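Local coordinates for cadherin-related family member 2 (Mus musculus, PDB 5CYX), which probably links adjacent microvilli of epithelial cells through calcium-dependent heterophilic complexes with CDHR5, and so controls their packing at the apical membrane, at residues P220-E225 with V244-S249; Q297-A302 with K315-V320. All blocks are in the same frame, centred on the assembly; numbering follows the deposited sequence.

Contact 1: P220-E225 with V244-S249; sequences PRFIRE and VEAVDS. With CA (calcium ion), chain F.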
# COMPACT_ATOMS: atom_id res chain seq x y z
N PRO A 220 -9.65 19.56 27.87
CA PRO A 220 -9.33 19.50 29.30
C PRO A 220 -10.43 18.88 30.16
O PRO A 220 -11.59 18.96 29.79
CB PRO A 220 -9.18 20.96 29.68
CG PRO A 220 -10.10 21.65 28.74
CD PRO A 220 -9.94 20.94 27.44
N ARG A 221 -10.05 18.29 31.29
CA ARG A 221 -11.01 17.67 32.23
C ARG A 221 -10.84 18.16 33.66
O ARG A 221 -9.74 18.15 34.21
CB ARG A 221 -10.82 16.17 32.26
CG ARG A 221 -11.40 15.47 31.06
CD ARG A 221 -10.92 14.03 31.01
NE ARG A 221 -11.98 13.13 30.54
CZ ARG A 221 -13.06 12.74 31.23
NH1 ARG A 221 -13.93 11.93 30.66
NH2 ARG A 221 -13.28 13.17 32.48
N PHE A 222 -11.95 18.54 34.28
CA PHE A 222 -11.93 18.91 35.69
C PHE A 222 -11.50 17.73 36.56
O PHE A 222 -11.76 16.59 36.24
CB PHE A 222 -13.30 19.43 36.12
CG PHE A 222 -13.59 20.79 35.59
CD1 PHE A 222 -13.15 21.92 36.27
CD2 PHE A 222 -14.28 20.95 34.39
CE1 PHE A 222 -13.41 23.18 35.78
CE2 PHE A 222 -14.52 22.22 33.88
CZ PHE A 222 -14.10 23.33 34.59
N ILE A 223 -10.82 18.05 37.66
CA ILE A 223 -10.31 17.05 38.59
C ILE A 223 -11.44 16.32 39.34
O ILE A 223 -11.32 15.14 39.60
CB ILE A 223 -9.31 17.74 39.58
CG1 ILE A 223 -8.06 18.20 38.82
CG2 ILE A 223 -8.91 16.82 40.73
CD1 ILE A 223 -7.44 17.16 37.91
N ARG A 224 -12.51 17.04 39.67
CA ARG A 224 -13.60 16.49 40.48
C ARG A 224 -14.91 16.58 39.75
O ARG A 224 -15.12 17.50 38.96
CB ARG A 224 -13.71 17.25 41.80
CG ARG A 224 -12.41 17.30 42.57
CD ARG A 224 -12.62 17.79 43.99
NE ARG A 224 -11.40 17.69 44.77
CZ ARG A 224 -11.31 17.89 46.09
NH1 ARG A 224 -12.38 18.23 46.81
NH2 ARG A 224 -10.13 17.76 46.69
N GLU A 225 -15.79 15.63 40.01
CA GLU A 225 -17.14 15.66 39.45
C GLU A 225 -18.03 16.63 40.23
O GLU A 225 -19.02 17.18 39.69
CB GLU A 225 -17.73 14.26 39.49
CG GLU A 225 -19.13 14.18 38.89
CD GLU A 225 -19.71 12.78 38.96
OE1 GLU A 225 -20.93 12.66 39.19
OE2 GLU A 225 -18.95 11.81 38.79
N VAL A 244 -11.00 25.58 41.76
CA VAL A 244 -11.26 24.45 40.86
C VAL A 244 -10.04 24.26 39.99
O VAL A 244 -9.24 25.18 39.82
CB VAL A 244 -12.51 24.62 39.98
CG1 VAL A 244 -13.76 24.63 40.85
CG2 VAL A 244 -12.48 25.89 39.15
N GLU A 245 -9.91 23.06 39.45
CA GLU A 245 -8.84 22.71 38.56
C GLU A 245 -9.33 21.80 37.43
O GLU A 245 -10.09 20.86 37.65
CB GLU A 245 -7.71 22.04 39.34
CG GLU A 245 -6.42 21.93 38.54
CD GLU A 245 -5.29 21.27 39.31
OE1 GLU A 245 -4.19 21.12 38.74
OE2 GLU A 245 -5.48 20.89 40.48
N ALA A 246 -8.94 22.15 36.21
CA ALA A 246 -9.07 21.30 35.04
C ALA A 246 -7.72 21.17 34.43
O ALA A 246 -6.93 22.11 34.48
CB ALA A 246 -10.03 21.91 34.07
N VAL A 247 -7.42 20.02 33.86
CA VAL A 247 -6.10 19.79 33.25
C VAL A 247 -6.25 19.23 31.85
O VAL A 247 -7.22 18.55 31.53
CB VAL A 247 -5.21 18.85 34.10
CG1 VAL A 247 -5.01 19.43 35.51
CG2 VAL A 247 -5.80 17.47 34.21
N ASP A 248 -5.23 19.50 31.05
CA ASP A 248 -5.17 19.08 29.66
C ASP A 248 -5.07 17.55 29.60
O ASP A 248 -4.19 16.96 30.23
CB ASP A 248 -3.97 19.75 29.01
CG ASP A 248 -3.81 19.41 27.57
OD1 ASP A 248 -4.71 18.78 26.99
OD2 ASP A 248 -2.76 19.80 27.01
N SER A 249 -5.98 16.91 28.85
CA SER A 249 -5.96 15.46 28.69
C SER A 249 -4.83 15.00 27.80
O SER A 249 -4.46 13.84 27.82
CB SER A 249 -7.31 14.95 28.16
OG SER A 249 -8.31 15.33 29.05
CA CA F . -5.68 19.44 24.88
O HOH W 1 -3.34 20.18 24.42
O HOH W 2 -6.52 20.23 22.61

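Contact 2: Q297-A302 with K315-V320; sequences QIQVTA and KASMWV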
# COMPACT_ATOMS: atom_id res chain seq x y z
N GLN A 297 -25.67 28.66 42.11
CA GLN A 297 -25.05 27.73 41.17
C GLN A 297 -24.32 28.52 40.08
O GLN A 297 -24.85 29.51 39.55
CB GLN A 297 -26.10 26.79 40.56
CG GLN A 297 -26.66 25.75 41.55
CD GLN A 297 -27.20 24.52 40.87
OE1 GLN A 297 -28.28 24.00 41.22
NE2 GLN A 297 -26.46 24.02 39.89
N ILE A 298 -23.10 28.08 39.76
CA ILE A 298 -22.16 28.82 38.87
C ILE A 298 -21.55 27.87 37.86
O ILE A 298 -21.04 26.82 38.25
CB ILE A 298 -21.08 29.53 39.73
CG1 ILE A 298 -21.26 31.02 39.67
CG2 ILE A 298 -19.64 29.24 39.33
CD1 ILE A 298 -22.33 31.51 40.60
N GLN A 299 -21.63 28.22 36.57
CA GLN A 299 -20.96 27.46 35.52
C GLN A 299 -19.55 28.01 35.24
O GLN A 299 -19.39 29.17 34.86
CB GLN A 299 -21.77 27.49 34.23
CG GLN A 299 -21.32 26.43 33.22
CD GLN A 299 -22.04 26.56 31.90
OE1 GLN A 299 -22.13 27.65 31.35
NE2 GLN A 299 -22.58 25.45 31.40
N VAL A 300 -18.55 27.15 35.41
CA VAL A 300 -17.16 27.42 35.12
C VAL A 300 -16.74 26.69 33.85
O VAL A 300 -16.96 25.47 33.68
CB VAL A 300 -16.26 27.03 36.31
CG1 VAL A 300 -14.79 27.15 35.95
CG2 VAL A 300 -16.57 27.92 37.50
N THR A 301 -16.09 27.46 32.97
CA THR A 301 -15.58 26.97 31.71
C THR A 301 -14.07 27.07 31.78
O THR A 301 -13.55 28.10 32.18
CB THR A 301 -16.11 27.83 30.54
OG1 THR A 301 -17.53 27.67 30.46
CG2 THR A 301 -15.49 27.44 29.22
N ALA A 302 -13.39 25.97 31.46
CA ALA A 302 -11.95 25.89 31.39
C ALA A 302 -11.58 25.80 29.93
O ALA A 302 -12.16 25.04 29.20
CB ALA A 302 -11.46 24.65 32.13
N LYS A 315 -12.07 23.16 25.35
CA LYS A 315 -12.83 23.64 26.51
C LYS A 315 -13.53 22.52 27.22
O LYS A 315 -13.79 21.48 26.65
CB LYS A 315 -13.94 24.60 26.07
CG LYS A 315 -13.48 25.86 25.33
CD LYS A 315 -14.68 26.74 24.99
CE LYS A 315 -15.50 26.15 23.86
NZ LYS A 315 -16.80 26.86 23.72
N ALA A 316 -13.90 22.79 28.46
CA ALA A 316 -14.84 21.95 29.21
C ALA A 316 -15.53 22.84 30.22
O ALA A 316 -15.01 23.91 30.57
CB ALA A 316 -14.11 20.82 29.92
N SER A 317 -16.70 22.41 30.66
CA SER A 317 -17.50 23.21 31.57
C SER A 317 -18.15 22.40 32.67
O SER A 317 -18.35 21.20 32.53
CB SER A 317 -18.56 23.98 30.79
OG SER A 317 -19.45 23.08 30.17
N MET A 318 -18.45 23.06 33.77
CA MET A 318 -19.27 22.46 34.81
C MET A 318 -19.77 23.50 35.76
O MET A 318 -19.27 24.63 35.79
CB MET A 318 -18.50 21.41 35.60
CG MET A 318 -17.39 21.98 36.46
SD MET A 318 -16.55 20.51 37.08
CE MET A 318 -15.92 21.13 38.59
N TRP A 319 -20.75 23.04 36.55
CA TRP A 319 -21.47 23.82 37.54
C TRP A 319 -20.90 23.59 38.93
O TRP A 319 -20.52 22.47 39.27
CB TRP A 319 -22.96 23.40 37.54
CG TRP A 319 -23.64 23.87 36.32
CD1 TRP A 319 -23.74 23.20 35.15
CD2 TRP A 319 -24.27 25.14 36.12
NE1 TRP A 319 -24.40 23.97 34.22
CE2 TRP A 319 -24.75 25.16 34.79
CE3 TRP A 319 -24.47 26.26 36.94
CZ2 TRP A 319 -25.43 26.25 34.25
CZ3 TRP A 319 -25.16 27.36 36.40
CH2 TRP A 319 -25.63 27.33 35.06
N VAL A 320 -20.93 24.65 39.72
CA VAL A 320 -20.40 24.68 41.08
C VAL A 320 -21.47 25.28 41.97
O VAL A 320 -22.08 26.31 41.61
CB VAL A 320 -19.16 25.63 41.18
CG1 VAL A 320 -18.70 25.78 42.63
CG2 VAL A 320 -18.02 25.14 40.29

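Contact 1: P220-E225 with V244-S249
The carbonyl oxygen of Glu-245 takes the amide of Ile-223, N to O 2.9 Å, and a longer C-H contact from CA of Phe-222. Two residues along, Arg-221 and Val-247 form an antiparallel hydrogen-bonded pair, each amide bonding the other's carbonyl. Between these bonds Phe-222 faces Ala-246 as a non-hydrogen-bonded pair, with CA atoms only 3.8 Å apart. Chi1 of -73° sets CG of Phe-222 beside its backbone N; from there one ring face lies against Ala-246, whose CB stands 4.0 Å from the centroid in a CH-pi contact. A methyl is small enough to lie here, off centre toward the rim; CG2 of Val-244 approaches the ring edge. On the face carrying Arg-221 and Val-247, CG2 of Val-247 meets CD1 of Ile-223 from the adjoining loop at 4.1 Å. The aliphatic CD of Arg-221 lies 3.5 Å from OG of Ser-249, a hydroxyl bonded to the Asp-219 carbonyl. Asp-248 leads to the metal: OD1 binds calcium at 2.4 Å, and OD2 accepts from the Asp-255 amide and a calcium-bound water. With Leu-218, Asp-250 and Glu-304 as further protein ligands, this is the interdomain calcium site of cadherin repeats, Asp-248 and Asp-250 belonging to its DXD motif.

Contact 2: Q297-A302 with K315-V320
Gln-297 places its CB 4.0 Å from CE3 of Trp-319, and its carbonyl oxygen lies at the edge of the indole, near the ring plane. Ile-298 exchanges two backbone hydrogen bonds with Val-320; on the buried side its CG2 reaches Val-320 CB at 4.1 Å, two branched side chains that favour extended backbone and supply apolar surface. Gln-299 then returns to the Trp-319 side. Its CB sits over the centre of the six-membered ring, 3.7 Å from the centroid and 5° off the normal, a CH-pi contact, while NE2 of the amide lies 3.7 Å from Trp-319 NE1, on the pyrrole side. CG lies anti to the backbone N (chi1 -165°), and the chain runs on extended to an amide whose plane is 35° from the indole's; OE1 accepts from the hydroxyl of Ser-262 on the neighbouring strand. Val-300 pairs with Met-318 through the backbone and puts CG2 4.2 Å from CG2 of Val-320. Thr-301 faces Ser-317, with OG1 3.8 Å from Ser-317 CB; OG1 of Thr-301 is also hydrogen-bonded to the Ser-262 hydroxyl. Ala-302 pairs with Ala-316, its N 2.8 Å from the Ala-316 oxygen; the small methyl of Ala-302 lets Phe-222 and Ala-246 of the facing sheet come close. This is a regular antiparallel beta hairpin, the F and G strands of the cadherin beta-sandwich, with one apolar face and one bearing Gln-299, Thr-301, Ser-317 and Trp-319.

How the contacts relate
Both segments of contact 1 precede those of contact 2 in the sequence, and both contacts belong to the third cadherin repeat, their centres about 10 Å apart. They occupy facing sheets of one beta-sandwich: strands 220-222 and 240-248 in one, strands 295-304 and 315-324 in the other. Phe-222 reaches across the interface to Val-300, Ala-302 and Met-318, while CB of Ala-246 meets CB of Ala-302 at 3.6 Å, so small residues bring the sheets close near the calcium end. There Glu-304, just beyond contact 2 on strand 295-304, joins Asp-248 of contact 1 in binding one ion. The two sheets thus share both the hydrophobic core and the junction with the preceding repeat.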